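Local coordinates for protein GH26C (Muricauda sp. MAR_2010_75, PDB 6Q78) that probably hydrolyses internal beta-1,4-mannosidic linkages in mannans, as a TIM-barrel endo-mannanase of glycoside hydrolase family 26, at residues F302-Q307 with T336-T341. Residues are numbered along the deposited sequence; the frame is centred on the assembly and turned at random.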
# COMPACT_ATOMS: atom_id res chain seq x y z
N PHE A 302 4.91 -14.33 9.71
CA PHE A 302 4.66 -15.42 8.78
C PHE A 302 5.93 -16.15 8.36
O PHE A 302 5.84 -17.15 7.63
CB PHE A 302 3.91 -14.90 7.54
CG PHE A 302 2.53 -14.37 7.84
CD1 PHE A 302 1.53 -15.22 8.28
CD2 PHE A 302 2.24 -13.02 7.71
CE1 PHE A 302 0.26 -14.74 8.57
CE2 PHE A 302 0.97 -12.54 7.99
CZ PHE A 302 -0.03 -13.42 8.41
N ASN A 303 7.10 -15.73 8.83
CA ASN A 303 8.36 -16.28 8.31
C ASN A 303 8.75 -17.52 9.11
O ASN A 303 9.61 -17.50 9.99
CB ASN A 303 9.46 -15.22 8.33
CG ASN A 303 10.67 -15.65 7.52
OD1 ASN A 303 10.81 -16.82 7.18
ND2 ASN A 303 11.55 -14.71 7.18
N ASN A 304 8.07 -18.63 8.78
CA ASN A 304 8.31 -19.92 9.44
C ASN A 304 8.22 -19.79 10.96
O ASN A 304 9.09 -20.27 11.69
CB ASN A 304 9.69 -20.50 9.09
CG ASN A 304 9.86 -20.80 7.64
OD1 ASN A 304 10.64 -20.13 6.95
ND2 ASN A 304 9.19 -21.84 7.17
N GLN A 305 7.18 -19.11 11.44
CA GLN A 305 6.98 -18.90 12.87
C GLN A 305 5.83 -19.74 13.43
O GLN A 305 5.45 -19.55 14.60
CB GLN A 305 6.71 -17.42 13.15
CG GLN A 305 7.83 -16.46 12.72
CD GLN A 305 9.05 -16.54 13.61
OE1 GLN A 305 9.11 -15.89 14.66
NE2 GLN A 305 10.04 -17.32 13.20
N GLY A 306 5.26 -20.64 12.63
CA GLY A 306 4.27 -21.55 13.20
C GLY A 306 2.98 -20.84 13.58
O GLY A 306 2.72 -19.68 13.24
N GLN A 307 2.14 -21.59 14.31
CA GLN A 307 0.86 -21.04 14.73
C GLN A 307 1.03 -19.89 15.72
O GLN A 307 0.19 -18.99 15.77
CB GLN A 307 -0.01 -22.16 15.33
CG GLN A 307 -0.51 -23.12 14.26
CD GLN A 307 -1.11 -22.40 13.07
OE1 GLN A 307 -2.06 -21.61 13.22
NE2 GLN A 307 -0.56 -22.63 11.87
N THR A 336 2.27 -8.16 2.75
CA THR A 336 2.50 -9.43 3.40
C THR A 336 3.05 -10.41 2.37
O THR A 336 3.24 -10.08 1.19
CB THR A 336 1.22 -9.97 4.06
OG1 THR A 336 1.55 -11.02 4.99
CG2 THR A 336 0.24 -10.46 2.99
N GLY A 337 3.36 -11.61 2.85
CA GLY A 337 3.88 -12.65 1.98
C GLY A 337 4.90 -13.50 2.71
O GLY A 337 5.42 -13.14 3.77
N TYR A 338 5.15 -14.66 2.15
CA TYR A 338 6.25 -15.53 2.55
C TYR A 338 7.05 -15.80 1.28
O TYR A 338 6.53 -16.44 0.35
CB TYR A 338 5.77 -16.85 3.16
CG TYR A 338 6.95 -17.73 3.50
CD1 TYR A 338 7.79 -17.41 4.54
CD2 TYR A 338 7.22 -18.89 2.77
CE1 TYR A 338 8.89 -18.19 4.85
CE2 TYR A 338 8.32 -19.69 3.10
CZ TYR A 338 9.14 -19.31 4.13
OH TYR A 338 10.24 -20.09 4.46
N PHE A 339 8.27 -15.28 1.22
CA PHE A 339 9.07 -15.37 0.00
C PHE A 339 9.73 -16.74 -0.13
O PHE A 339 10.39 -17.20 0.80
CB PHE A 339 10.15 -14.29 -0.01
CG PHE A 339 9.64 -12.88 -0.09
CD1 PHE A 339 9.25 -12.33 -1.30
CD2 PHE A 339 9.62 -12.08 1.04
CE1 PHE A 339 8.82 -11.00 -1.37
CE2 PHE A 339 9.18 -10.77 0.99
CZ PHE A 339 8.77 -10.23 -0.23
N VAL A 340 9.55 -17.36 -1.29
CA VAL A 340 10.10 -18.68 -1.59
C VAL A 340 11.13 -18.54 -2.69
O VAL A 340 10.84 -17.97 -3.76
CB VAL A 340 8.99 -19.65 -2.04
CG1 VAL A 340 9.57 -20.99 -2.45
CG2 VAL A 340 7.97 -19.85 -0.92
N THR A 341 12.33 -19.06 -2.44
CA THR A 341 13.38 -19.20 -3.46
C THR A 341 13.79 -20.67 -3.41
O THR A 341 14.38 -21.11 -2.42
CB THR A 341 14.55 -18.27 -3.13
OG1 THR A 341 14.06 -16.92 -2.99
CG2 THR A 341 15.60 -18.29 -4.24
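Tyr338 brings the CD1-CE1 side of its ring rim up to the turn at Phe302-Asn304, a worked example of how an aromatic residue links two beta-alpha loops of a barrel. Tyr338 CD1 lies 3.7 Å from Phe302 O, and the side-chain amides of Asn303 and Asn304 gather at the ring's edge and hydroxyl end, the Asn304 amide turned 88° from the ring plane. Tyr338 CG stands anti to its backbone N (chi1 177°), and both asparagine side chains cross the tyrosine at about a right angle. Beside it, Phe302 and Thr336 meet obliquely, Phe302 CE2 3.4 Å from Thr336 OG1, a hydroxyl already hydrogen-bonded to the backbone O of Asn298. The turn is held from within: Asn304 N bonds Phe302 O at 2.9 Å, closing an inverse gamma turn centred on Asn303, while Gln305 NE2 reaches back to Asn303 O at 3.2 Å. Tyr338 OH is hydrogen-bonded to Asn345 ND2; an alanine here would probably open a gap beside the turn and leave that amide without its hydroxyl partner. Leu356 of helix 351-361 touches both Phe302 and Thr336, and Phe351 touches Tyr338, so this helix packs against the contact where strands 293-298 and 330-336 run into the loops that follow them.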